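Local coordinates for protein vacuolar aminopeptidase 1 (Saccharomyces cerevisiae, PDB 5JGF) that removes N-terminal amino acids from peptides and proteins as a zinc-dependent vacuolar aminopeptidase and is the major cargo of the cytoplasm-to-vacuole targeting pathway, at residues 367-372 and 428-433; 362-367 and 399-404; 264-269 and 343-348. All blocks are in the same frame, centred on the assembly; numbering follows the deposited sequence.

Contact 1 (367-372 and 428-433); sequences VGITLS and IDLGIA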
ATOM      1  N   VAL D 367      35.112  28.386  21.718  1.00 13.38           N
ATOM      2  CA  VAL D 367      35.519  27.898  23.029  1.00 14.91           C
ATOM      3  C   VAL D 367      36.860  27.178  22.953  1.00 15.83           C
ATOM      4  O   VAL D 367      37.791  27.505  23.687  1.00 15.44           O
ATOM      5  CB  VAL D 367      34.461  26.943  23.614  1.00 15.15           C
ATOM      6  CG1 VAL D 367      34.997  26.263  24.868  1.00 16.14           C
ATOM      7  CG2 VAL D 367      33.195  27.729  23.940  1.00 14.57           C
ATOM      8  N   GLY D 368      36.959  26.200  22.058  1.00 14.82           N
ATOM      9  CA  GLY D 368      38.202  25.463  21.927  1.00 14.79           C
ATOM     10  C   GLY D 368      38.066  24.198  21.106  1.00 15.56           C
ATOM     11  O   GLY D 368      37.008  23.920  20.540  1.00 14.11           O
ATOM     12  N   ILE D 369      39.146  23.426  21.054  1.00 15.03           N
ATOM     13  CA  ILE D 369      39.182  22.181  20.298  1.00 15.01           C
ATOM     14  C   ILE D 369      38.106  21.219  20.798  1.00 14.84           C
ATOM     15  O   ILE D 369      37.723  21.252  21.967  1.00 14.78           O
ATOM     16  CB  ILE D 369      40.581  21.515  20.421  1.00 16.20           C
ATOM     17  CG1 ILE D 369      40.842  20.603  19.220  1.00 16.53           C
ATOM     18  CG2 ILE D 369      40.685  20.736  21.735  1.00 16.24           C
ATOM     19  CD1 ILE D 369      41.106  21.358  17.924  1.00 16.26           C
ATOM     20  N   THR D 370      37.619  20.363  19.906  1.00 13.97           N
ATOM     21  CA  THR D 370      36.595  19.395  20.268  1.00 12.75           C
ATOM     22  C   THR D 370      37.107  17.974  20.111  1.00 13.10           C
ATOM     23  O   THR D 370      37.599  17.590  19.055  1.00 13.49           O
ATOM     24  CB  THR D 370      35.325  19.572  19.405  1.00 11.08           C
ATOM     25  OG1 THR D 370      34.766  20.865  19.655  1.00 13.59           O
ATOM     26  CG2 THR D 370      34.282  18.501  19.752  1.00 13.06           C
ATOM     27  N   LEU D 371      36.997  17.204  21.185  1.00 12.51           N
ATOM     28  CA  LEU D 371      37.434  15.823  21.184  1.00 16.37           C
ATOM     29  C   LEU D 371      36.320  14.988  20.550  1.00 15.95           C
ATOM     30  O   LEU D 371      35.145  15.154  20.892  1.00 16.58           O
ATOM     31  CB  LEU D 371      37.684  15.384  22.628  1.00 19.52           C
ATOM     32  CG  LEU D 371      38.826  14.424  22.952  1.00 24.08           C
ATOM     33  CD1 LEU D 371      40.112  14.843  22.246  1.00 24.92           C
ATOM     34  CD2 LEU D 371      39.020  14.421  24.462  1.00 24.78           C
ATOM     35  N   SER D 372      36.683  14.118  19.611  1.00 14.67           N
ATOM     36  CA  SER D 372      35.707  13.260  18.938  1.00 14.63           C
ATOM     37  C   SER D 372      35.744  11.894  19.603  1.00 16.70           C
ATOM     38  O   SER D 372      36.770  11.204  19.582  1.00 14.39           O
ATOM     39  CB  SER D 372      36.035  13.127  17.450  1.00 15.56           C
ATOM     40  OG  SER D 372      35.925  14.376  16.788  1.00 17.48           O
ATOM     41  N   ILE D 428      44.426  10.132  18.782  1.00 11.94           N
ATOM     42  CA  ILE D 428      43.305  10.880  19.329  1.00 12.49           C
ATOM     43  C   ILE D 428      42.592  11.665  18.238  1.00 13.43           C
ATOM     44  O   ILE D 428      43.195  12.511  17.575  1.00 12.28           O
ATOM     45  CB  ILE D 428      43.800  11.865  20.409  1.00 16.76           C
ATOM     46  CG1 ILE D 428      44.625  11.099  21.447  1.00 20.79           C
ATOM     47  CG2 ILE D 428      42.617  12.572  21.071  1.00 17.55           C
ATOM     48  CD1 ILE D 428      45.680  11.932  22.131  1.00 22.02           C
ATOM     49  N   ASP D 429      41.310  11.375  18.042  1.00 12.53           N
ATOM     50  CA  ASP D 429      40.528  12.088  17.043  1.00 12.13           C
ATOM     51  C   ASP D 429      39.912  13.319  17.692  1.00 12.57           C
ATOM     52  O   ASP D 429      39.246  13.226  18.721  1.00 12.48           O
ATOM     53  CB  ASP D 429      39.428  11.186  16.472  1.00 14.23           C
ATOM     54  CG  ASP D 429      39.908  10.358  15.291  1.00 12.74           C
ATOM     55  OD1 ASP D 429      40.099  10.931  14.196  1.00 15.03           O
ATOM     56  OD2 ASP D 429      40.100   9.138  15.460  1.00 14.70           O
ATOM     57  N   LEU D 430      40.161  14.476  17.090  1.00 12.31           N
ATOM     58  CA  LEU D 430      39.635  15.737  17.589  1.00 11.48           C
ATOM     59  C   LEU D 430      39.671  16.730  16.444  1.00 12.29           C
ATOM     60  O   LEU D 430      40.114  16.403  15.346  1.00 13.89           O
ATOM     61  CB  LEU D 430      40.487  16.247  18.759  1.00 11.67           C
ATOM     62  CG  LEU D 430      42.016  16.253  18.609  1.00 12.98           C
ATOM     63  CD1 LEU D 430      42.449  17.227  17.528  1.00 14.74           C
ATOM     64  CD2 LEU D 430      42.647  16.638  19.953  1.00 13.86           C
ATOM     65  N   GLY D 431      39.207  17.945  16.691  1.00 12.13           N
ATOM     66  CA  GLY D 431      39.226  18.928  15.631  1.00 13.58           C
ATOM     67  C   GLY D 431      38.461  20.172  15.995  1.00 13.41           C
ATOM     68  O   GLY D 431      37.924  20.284  17.095  1.00 13.16           O
ATOM     69  N   ILE D 432      38.438  21.118  15.067  1.00 11.33           N
ATOM     70  CA  ILE D 432      37.719  22.363  15.259  1.00 13.00           C
ATOM     71  C   ILE D 432      36.318  22.068  14.739  1.00 13.66           C
ATOM     72  O   ILE D 432      36.159  21.606  13.609  1.00 13.75           O
ATOM     73  CB  ILE D 432      38.365  23.498  14.435  1.00 13.44           C
ATOM     74  CG1 ILE D 432      39.817  23.698  14.892  1.00 14.05           C
ATOM     75  CG2 ILE D 432      37.563  24.788  14.595  1.00 12.50           C
ATOM     76  CD1 ILE D 432      40.616  24.679  14.040  1.00 15.25           C
ATOM     77  N   ALA D 433      35.310  22.309  15.571  1.00 13.40           N
ATOM     78  CA  ALA D 433      33.931  22.042  15.188  1.00 13.24           C
ATOM     79  C   ALA D 433      33.386  23.083  14.224  1.00 12.36           C
ATOM     80  O   ALA D 433      33.776  24.249  14.263  1.00 13.31           O
ATOM     81  CB  ALA D 433      33.051  21.972  16.434  1.00 12.08           C
TER
HETATM   82  O   HOH W   1      35.645  23.351  18.255  1.00 17.03           O
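The carbonyl oxygen Thr-370 O takes two hydrogen bonds, one from Gly-431 N at 2.9 Å and one from Asn-346 ND2 of strand 339-347, which lies beyond 426-434. Gly-431 O answers by accepting from Thr-370 N at 2.8 Å, and the two bonds make Thr-370 and Gly-431 an antiparallel hydrogen-bonded pair. One step on, Leu-371 and Leu-430 form a non-hydrogen-bonded pair; then Ser-372 N reaches Asp-429 O at 2.9 Å. At the other end a water bridges Gly-368 O, Thr-370 OG1 and Ala-433 N.

Leu-371 and Leu-430 project to the same face of the sheet. Leu-371 CD1 sits 3.6 Å from Ile-428 CG2 and also rests on CB and CD2 of Leu-430. Ile-369 turns CG1 anti to its backbone N (chi1 -155°), where it meets Leu-430 CD1 at 4.1 Å. Its CD1, placed by chi2 (72°), lies against the Gly-431 carbonyl, 3.5 Å from Gly-431 O. The same CD1 meets Ile-432 CG1 at 4.0 Å. An alanine in place of Ile-369 loses CG1 and CD1, which would probably open a gap beside the Gly-431 carbonyl and leave Leu-430 CD1 and Ile-432 CG1 each without its mate. The carboxylate of Asp-429 is held by Thr-414, Ser-342 and the backbone N of Ala-380.

Strand 369-372 lies between antiparallel 426-434 and parallel 400-403. Helix 448-468 brings Phe-455 onto Ile-369 and Leu-430, while helix 383-396 packs Val-389 against Leu-371 and Ile-428.

Contact 2 (362-367 and 399-404); sequences FPVPNV and KVQYFQ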
ATOM      1  N   PHE D 362      28.287  17.856  22.816  1.00 13.15           N
ATOM      2  CA  PHE D 362      28.332  18.657  21.604  1.00 13.41           C
ATOM      3  C   PHE D 362      29.090  19.939  21.914  1.00 12.95           C
ATOM      4  O   PHE D 362      29.060  20.434  23.043  1.00 14.85           O
ATOM      5  CB  PHE D 362      26.923  18.960  21.059  1.00 14.31           C
ATOM      6  CG  PHE D 362      26.036  19.720  22.008  1.00 13.84           C
ATOM      7  CD1 PHE D 362      26.264  21.065  22.276  1.00 14.55           C
ATOM      8  CD2 PHE D 362      24.955  19.087  22.617  1.00 16.44           C
ATOM      9  CE1 PHE D 362      25.426  21.778  23.136  1.00 16.53           C
ATOM     10  CE2 PHE D 362      24.107  19.790  23.480  1.00 16.19           C
ATOM     11  CZ  PHE D 362      24.343  21.135  23.738  1.00 16.40           C
ATOM     12  N   PRO D 363      29.820  20.468  20.922  1.00 12.80           N
ATOM     13  CA  PRO D 363      30.598  21.696  21.076  1.00 11.77           C
ATOM     14  C   PRO D 363      29.835  22.939  20.628  1.00 13.19           C
ATOM     15  O   PRO D 363      28.843  22.848  19.905  1.00 11.68           O
ATOM     16  CB  PRO D 363      31.804  21.433  20.191  1.00 12.26           C
ATOM     17  CG  PRO D 363      31.168  20.729  19.019  1.00 11.78           C
ATOM     18  CD  PRO D 363      30.200  19.758  19.685  1.00 11.17           C
ATOM     19  N   VAL D 364      30.309  24.097  21.070  1.00 12.54           N
ATOM     20  CA  VAL D 364      29.714  25.368  20.692  1.00 13.19           C
ATOM     21  C   VAL D 364      30.844  26.218  20.121  1.00 13.21           C
ATOM     22  O   VAL D 364      32.019  25.876  20.263  1.00 12.60           O
ATOM     23  CB  VAL D 364      29.050  26.069  21.896  1.00 14.69           C
ATOM     24  CG1 VAL D 364      27.912  25.196  22.425  1.00 13.09           C
ATOM     25  CG2 VAL D 364      30.072  26.333  22.994  1.00 15.24           C
ATOM     26  N   PRO D 365      30.509  27.334  19.464  1.00 13.45           N
ATOM     27  CA  PRO D 365      31.533  28.200  18.873  1.00 13.66           C
ATOM     28  C   PRO D 365      32.434  28.982  19.828  1.00 14.22           C
ATOM     29  O   PRO D 365      32.048  29.304  20.949  1.00 12.84           O
ATOM     30  CB  PRO D 365      30.719  29.155  17.994  1.00 15.39           C
ATOM     31  CG  PRO D 365      29.402  28.433  17.776  1.00 15.32           C
ATOM     32  CD  PRO D 365      29.158  27.799  19.107  1.00 13.36           C
ATOM     33  N   ASN D 366      33.637  29.272  19.346  1.00 12.88           N
ATOM     34  CA  ASN D 366      34.623  30.085  20.054  1.00 13.65           C
ATOM     35  C   ASN D 366      35.042  29.685  21.463  1.00 14.60           C
ATOM     36  O   ASN D 366      35.322  30.545  22.302  1.00 14.70           O
ATOM     37  CB  ASN D 366      34.131  31.535  20.051  1.00 13.49           C
ATOM     38  CG  ASN D 366      33.760  32.005  18.657  1.00 13.59           C
ATOM     39  OD1 ASN D 366      34.535  31.849  17.716  1.00 14.80           O
ATOM     40  ND2 ASN D 366      32.571  32.579  18.517  1.00 12.37           N
ATOM     41  N   VAL D 367      35.112  28.386  21.718  1.00 13.38           N
ATOM     42  CA  VAL D 367      35.519  27.898  23.029  1.00 14.91           C
ATOM     43  C   VAL D 367      36.860  27.178  22.953  1.00 15.83           C
ATOM     44  O   VAL D 367      37.791  27.505  23.687  1.00 15.44           O
ATOM     45  CB  VAL D 367      34.461  26.943  23.614  1.00 15.15           C
ATOM     46  CG1 VAL D 367      34.997  26.263  24.868  1.00 16.14           C
ATOM     47  CG2 VAL D 367      33.195  27.729  23.940  1.00 14.57           C
ATOM     48  N   LYS D 399      40.662  25.114  26.359  1.00 19.46           N
ATOM     49  CA  LYS D 399      39.414  24.486  26.757  1.00 19.40           C
ATOM     50  C   LYS D 399      39.165  23.325  25.792  1.00 18.50           C
ATOM     51  O   LYS D 399      39.496  23.413  24.609  1.00 16.03           O
ATOM     52  CB  LYS D 399      38.271  25.502  26.689  1.00 23.01           C
ATOM     53  CG  LYS D 399      38.401  26.663  27.683  1.00 28.40           C
ATOM     54  CD  LYS D 399      38.276  26.173  29.125  1.00 35.64           C
ATOM     55  CE  LYS D 399      37.921  27.300  30.105  1.00 40.69           C
ATOM     56  NZ  LYS D 399      39.096  28.073  30.597  1.00 44.20           N
ATOM     57  N   VAL D 400      38.597  22.239  26.304  1.00 16.51           N
ATOM     58  CA  VAL D 400      38.316  21.057  25.494  1.00 16.97           C
ATOM     59  C   VAL D 400      36.822  20.743  25.502  1.00 17.99           C
ATOM     60  O   VAL D 400      36.195  20.711  26.560  1.00 18.90           O
ATOM     61  CB  VAL D 400      39.084  19.826  26.033  1.00 17.76           C
ATOM     62  CG1 VAL D 400      38.720  18.576  25.238  1.00 19.27           C
ATOM     63  CG2 VAL D 400      40.576  20.078  25.953  1.00 19.62           C
ATOM     64  N   GLN D 401      36.255  20.522  24.320  1.00 15.35           N
ATOM     65  CA  GLN D 401      34.835  20.199  24.212  1.00 14.59           C
ATOM     66  C   GLN D 401      34.689  18.753  23.768  1.00 14.59           C
ATOM     67  O   GLN D 401      35.669  18.114  23.392  1.00 13.06           O
ATOM     68  CB  GLN D 401      34.153  21.118  23.199  1.00 13.79           C
ATOM     69  CG  GLN D 401      34.450  22.590  23.404  1.00 14.35           C
ATOM     70  CD  GLN D 401      33.535  23.468  22.583  1.00 14.80           C
ATOM     71  OE1 GLN D 401      32.382  23.696  22.952  1.00 12.45           O
ATOM     72  NE2 GLN D 401      34.038  23.955  21.455  1.00 12.54           N
ATOM     73  N   TYR D 402      33.463  18.246  23.805  1.00 14.04           N
ATOM     74  CA  TYR D 402      33.194  16.864  23.420  1.00 13.37           C
ATOM     75  C   TYR D 402      32.166  16.729  22.310  1.00 14.13           C
ATOM     76  O   TYR D 402      31.233  17.527  22.213  1.00 12.12           O
ATOM     77  CB  TYR D 402      32.605  16.073  24.589  1.00 14.86           C
ATOM     78  CG  TYR D 402      33.510  15.687  25.730  1.00 16.08           C
ATOM     79  CD1 TYR D 402      34.890  15.874  25.675  1.00 17.26           C
ATOM     80  CD2 TYR D 402      32.971  15.084  26.865  1.00 17.96           C
ATOM     81  CE1 TYR D 402      35.712  15.464  26.734  1.00 17.67           C
ATOM     82  CE2 TYR D 402      33.769  14.674  27.915  1.00 20.04           C
ATOM     83  CZ  TYR D 402      35.136  14.863  27.848  1.00 19.73           C
ATOM     84  OH  TYR D 402      35.910  14.434  28.902  1.00 22.86           O
ATOM     85  N   PHE D 403      32.346  15.706  21.480  1.00 13.30           N
ATOM     86  CA  PHE D 403      31.357  15.367  20.471  1.00 14.15           C
ATOM     87  C   PHE D 403      31.279  13.853  20.346  1.00 13.76           C
ATOM     88  O   PHE D 403      32.290  13.176  20.137  1.00 14.37           O
ATOM     89  CB  PHE D 403      31.633  15.944  19.081  1.00 15.17           C
ATOM     90  CG  PHE D 403      30.607  15.503  18.061  1.00 15.74           C
ATOM     91  CD1 PHE D 403      30.797  14.343  17.314  1.00 16.05           C
ATOM     92  CD2 PHE D 403      29.387  16.166  17.959  1.00 15.12           C
ATOM     93  CE1 PHE D 403      29.783  13.842  16.488  1.00 17.34           C
ATOM     94  CE2 PHE D 403      28.365  15.676  17.138  1.00 16.79           C
ATOM     95  CZ  PHE D 403      28.564  14.511  16.404  1.00 15.32           C
ATOM     96  N   GLN D 404      30.066  13.334  20.516  1.00 13.31           N
ATOM     97  CA  GLN D 404      29.776  11.912  20.377  1.00 14.03           C
ATOM     98  C   GLN D 404      28.338  11.865  19.872  1.00 13.20           C
ATOM     99  O   GLN D 404      27.537  12.731  20.213  1.00 13.65           O
ATOM    100  CB  GLN D 404      29.888  11.165  21.716  1.00 13.25           C
ATOM    101  CG  GLN D 404      29.589   9.659  21.584  1.00 13.72           C
ATOM    102  CD  GLN D 404      30.062   8.839  22.776  1.00 16.51           C
ATOM    103  OE1 GLN D 404      31.174   9.031  23.273  1.00 16.07           O
ATOM    104  NE2 GLN D 404      29.227   7.907  23.226  1.00 14.15           N
TER
HETATM  105  O   HOH W   2      31.346  19.762  24.947  1.00 14.77           O
HETATM  106  O   HOH W   3      40.481  27.217  24.239  1.00 15.90           O
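Gln-401 reaches across with its amide and grips the backbone of Val-364 at both polar atoms. OE1 accepts from Val-364 N at 2.8 Å, the donor tilted 27° from the amide carbonyl plane, and NE2 donates to Val-364 O at 3.0 Å with that oxygen nearly in the amide plane. The torsions explain the reach: CG stands anti to the carbonyl carbon (chi1 -49°), and the chain runs extended beyond it (chi2 -168°). NE2 also donates to Gly-368 O.

The amide is packed as well as bonded. Pro-363 CB touches Gln-401 CD at 3.6 Å, and Val-367 CB lies 3.7 Å from NE2 of the same glutamine. Val-367 holds CG1 anti to its backbone N, and that methyl meets Lys-399 CB at 3.8 Å, the two side chains crossing at about a right angle. Farther along, Pro-363 CD comes to the edge of the Phe-403 ring, 4.1 Å from CD2, and that ring stands edge-to-face with His-347. Waters join Phe-362 O to Tyr-402 N and Val-367 O to Lys-399 N.

Phe-190 of another subunit packs on Val-364, and Phe-170 of the same neighbour on Phe-403. The Gln-401 amide pairs with both the N-H and the C=O of one residue, as an antiparallel strand neighbour would. Much of the polar link between loop 362-367 and strand 400-403 thus runs through this side chain, helped by two waters, and its rotation is probably well fixed.

Contact 3 (264-269 and 343-348); sequences RLCSFA and ADVNHL. With ZN (zinc ion), chain K.
Ala-343 meets the helix first, its CB 4.0 Å from Cys-266 CB. Its carbonyl oxygen Ala-343 O also lies 3.6 Å from Cys-266 CB, while it accepts a hydrogen bond from Ser-90 OG.

Asp-344 turns the other way. Its CB leads off from the helix, and CG, anti to the backbone N (chi1 -162°), is carried to the zinc side. OD1 of Asp-344 binds the zinc ion at 2.1 Å and OD2 at a longer 2.6 Å, an asymmetric bidentate grip. Two waters, His-91 and Asp-262 complete the metal shell.

Val-345 swings back toward the helix. Its CG1 touches both Leu-265 CD2 and Cys-266 SG, 4.0 Å from each, so the contact here is apolar packing. Cys-266 has SG anti to its carbonyl carbon, which carries the sulfur in beside the peptide joining Asp-344 to Val-345, 3.8 Å from Val-345 N. That N donates a hydrogen bond to Asp-263 OD1, and Val-345 O receives one at 3.0 Å from one of the zinc waters.

Beyond it, His-347, a substrate-binding residue by similarity, stands edge-to-face to His-169 of a neighbouring subunit. Asp-262, at the start of helix 261-278, also belongs to a second zinc site with Glu-299 and His-438. Two zinc ions bridged by an aspartate are characteristic of the M18 aminopeptidases; here helix 261-278 packs against the strand that bears Asp-344.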
ATOM      1  N   ARG D 264      40.254  21.736   5.636  1.00 14.20           N
ATOM      2  CA  ARG D 264      41.317  22.726   5.484  1.00 14.92           C
ATOM      3  C   ARG D 264      41.371  23.638   6.703  1.00 14.17           C
ATOM      4  O   ARG D 264      42.366  24.330   6.942  1.00 14.17           O
ATOM      5  CB  ARG D 264      41.101  23.512   4.184  1.00 12.18           C
ATOM      6  CG  ARG D 264      41.373  22.629   2.967  1.00 12.39           C
ATOM      7  CD  ARG D 264      40.823  23.142   1.645  1.00 12.89           C
ATOM      8  NE  ARG D 264      41.022  22.105   0.635  1.00 13.43           N
ATOM      9  CZ  ARG D 264      40.691  22.214  -0.647  1.00 13.26           C
ATOM     10  NH1 ARG D 264      40.139  23.329  -1.099  1.00 13.48           N
ATOM     11  NH2 ARG D 264      40.901  21.197  -1.478  1.00 11.74           N
ATOM     12  N   LEU D 265      40.300  23.626   7.496  1.00 14.57           N
ATOM     13  CA  LEU D 265      40.257  24.425   8.725  1.00 14.69           C
ATOM     14  C   LEU D 265      41.305  23.863   9.700  1.00 15.69           C
ATOM     15  O   LEU D 265      42.139  24.603  10.232  1.00 13.44           O
ATOM     16  CB  LEU D 265      38.854  24.359   9.347  1.00 15.43           C
ATOM     17  CG  LEU D 265      38.602  25.024  10.704  1.00 15.56           C
ATOM     18  CD1 LEU D 265      39.070  26.480  10.685  1.00 14.60           C
ATOM     19  CD2 LEU D 265      37.110  24.942  11.018  1.00 15.28           C
ATOM     20  N   CYS D 266      41.257  22.554   9.934  1.00 14.49           N
ATOM     21  CA  CYS D 266      42.228  21.914  10.823  1.00 15.41           C
ATOM     22  C   CYS D 266      43.610  21.870  10.178  1.00 15.04           C
ATOM     23  O   CYS D 266      44.624  22.025  10.858  1.00 13.27           O
ATOM     24  CB  CYS D 266      41.802  20.484  11.169  1.00 16.04           C
ATOM     25  SG  CYS D 266      40.494  20.373  12.398  1.00 22.16           S
ATOM     26  N   SER D 267      43.652  21.640   8.870  1.00 13.69           N
ATOM     27  CA  SER D 267      44.931  21.580   8.166  1.00 14.29           C
ATOM     28  C   SER D 267      45.684  22.898   8.309  1.00 13.75           C
ATOM     29  O   SER D 267      46.872  22.906   8.628  1.00 14.87           O
ATOM     30  CB  SER D 267      44.717  21.260   6.686  1.00 13.40           C
ATOM     31  OG  SER D 267      44.266  19.925   6.526  1.00 14.08           O
ATOM     32  N   PHE D 268      44.985  24.007   8.082  1.00 13.77           N
ATOM     33  CA  PHE D 268      45.586  25.337   8.194  1.00 15.02           C
ATOM     34  C   PHE D 268      46.041  25.603   9.630  1.00 15.75           C
ATOM     35  O   PHE D 268      47.180  26.020   9.868  1.00 16.07           O
ATOM     36  CB  PHE D 268      44.572  26.404   7.774  1.00 14.85           C
ATOM     37  CG  PHE D 268      45.100  27.813   7.832  1.00 14.53           C
ATOM     38  CD1 PHE D 268      45.817  28.348   6.763  1.00 16.36           C
ATOM     39  CD2 PHE D 268      44.867  28.612   8.950  1.00 16.10           C
ATOM     40  CE1 PHE D 268      46.293  29.665   6.805  1.00 16.20           C
ATOM     41  CE2 PHE D 268      45.340  29.928   9.003  1.00 16.74           C
ATOM     42  CZ  PHE D 268      46.052  30.454   7.928  1.00 15.64           C
ATOM     43  N   ALA D 269      45.148  25.361  10.587  1.00 14.00           N
ATOM     44  CA  ALA D 269      45.469  25.583  11.993  1.00 15.42           C
ATOM     45  C   ALA D 269      46.667  24.743  12.434  1.00 16.21           C
ATOM     46  O   ALA D 269      47.533  25.226  13.164  1.00 16.58           O
ATOM     47  CB  ALA D 269      44.259  25.266  12.868  1.00 14.82           C
ATOM     48  N   ALA D 343      43.381  15.206  13.358  1.00 15.00           N
ATOM     49  CA  ALA D 343      42.606  16.438  13.380  1.00 14.67           C
ATOM     50  C   ALA D 343      41.672  16.585  12.192  1.00 15.31           C
ATOM     51  O   ALA D 343      42.105  16.884  11.080  1.00 14.15           O
ATOM     52  CB  ALA D 343      43.549  17.641  13.457  1.00 16.22           C
ATOM     53  N   ASP D 344      40.385  16.368  12.442  1.00 14.24           N
ATOM     54  CA  ASP D 344      39.367  16.492  11.410  1.00 12.72           C
ATOM     55  C   ASP D 344      38.190  17.211  12.059  1.00 12.58           C
ATOM     56  O   ASP D 344      37.820  16.917  13.196  1.00 13.86           O
ATOM     57  CB  ASP D 344      38.932  15.110  10.907  1.00 12.46           C
ATOM     58  CG  ASP D 344      38.214  15.175   9.568  1.00 12.88           C
ATOM     59  OD1 ASP D 344      37.929  16.295   9.104  1.00 12.52           O
ATOM     60  OD2 ASP D 344      37.937  14.106   8.982  1.00 12.40           O
ATOM     61  N   VAL D 345      37.619  18.171  11.347  1.00 13.21           N
ATOM     62  CA  VAL D 345      36.498  18.932  11.873  1.00 12.11           C
ATOM     63  C   VAL D 345      35.363  18.029  12.337  1.00 14.21           C
ATOM     64  O   VAL D 345      35.125  16.968  11.759  1.00 14.13           O
ATOM     65  CB  VAL D 345      35.949  19.910  10.812  1.00 13.10           C
ATOM     66  CG1 VAL D 345      36.991  20.976  10.501  1.00 13.11           C
ATOM     67  CG2 VAL D 345      35.575  19.147   9.540  1.00 12.63           C
ATOM     68  N   ASN D 346      34.691  18.435  13.408  1.00 12.05           N
ATOM     69  CA  ASN D 346      33.550  17.683  13.901  1.00 12.91           C
ATOM     70  C   ASN D 346      32.348  18.625  13.893  1.00 13.13           C
ATOM     71  O   ASN D 346      32.433  19.742  13.376  1.00 12.63           O
ATOM     72  CB  ASN D 346      33.802  17.081  15.292  1.00 14.14           C
ATOM     73  CG  ASN D 346      34.701  17.935  16.150  1.00 16.83           C
ATOM     74  OD1 ASN D 346      34.558  19.151  16.195  1.00 17.34           O
ATOM     75  ND2 ASN D 346      35.628  17.292  16.857  1.00 18.20           N
ATOM     76  N   HIS D 347      31.238  18.197  14.478  1.00 12.37           N
ATOM     77  CA  HIS D 347      30.014  18.986  14.409  1.00 12.48           C
ATOM     78  C   HIS D 347      29.634  19.947  15.519  1.00 12.02           C
ATOM     79  O   HIS D 347      29.451  19.547  16.667  1.00 11.82           O
ATOM     80  CB  HIS D 347      28.833  18.037  14.190  1.00 11.29           C
ATOM     81  CG  HIS D 347      29.027  17.080  13.058  1.00 13.35           C
ATOM     82  ND1 HIS D 347      28.931  17.459  11.736  1.00 13.78           N
ATOM     83  CD2 HIS D 347      29.323  15.757  13.049  1.00 15.73           C
ATOM     84  CE1 HIS D 347      29.157  16.413  10.962  1.00 14.71           C
ATOM     85  NE2 HIS D 347      29.399  15.368  11.734  1.00 15.45           N
ATOM     86  N   LEU D 348      29.489  21.219  15.160  1.00 11.95           N
ATOM     87  CA  LEU D 348      29.041  22.222  16.113  1.00 12.20           C
ATOM     88  C   LEU D 348      27.555  21.962  16.327  1.00 13.84           C
ATOM     89  O   LEU D 348      26.857  21.519  15.415  1.00 12.09           O
ATOM     90  CB  LEU D 348      29.184  23.634  15.542  1.00 13.46           C
ATOM     91  CG  LEU D 348      30.485  24.405  15.734  1.00 14.96           C
ATOM     92  CD1 LEU D 348      30.383  25.746  15.002  1.00 12.05           C
ATOM     93  CD2 LEU D 348      30.735  24.627  17.222  1.00 12.89           C
TER
HETATM   94 ZN    ZN K 601      36.915  15.738   7.303  1.00 15.68          ZN
HETATM   95  O   HOH W   4      35.149  15.850   8.950  1.00 13.45           O
HETATM   96  O   HOH W   5      35.808  14.380   6.248  1.00 22.31           O

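All three contacts meet on one mixed sheet, in the order 339-347, 426-434, 369-372, 400-403. Contact 1 is the middle piece, its centre 8 Å from that of contact 3 and 7 Å from that of contact 2. It joins contact 3 through a probable hydrogen bond between Leu-430 O and Asp-344 N, 2.9 Å, and contact 2 through one between Leu-371 N and Gln-401 O, 2.7 Å. Contact 3 holds a zinc ligand itself; the side chain of Asp-429 in contact 1 is about 9 Å from a zinc ion, and that of Phe-403 in contact 2 about 12 Å. Contacts 2 and 3 both touch the same neighbouring subunit.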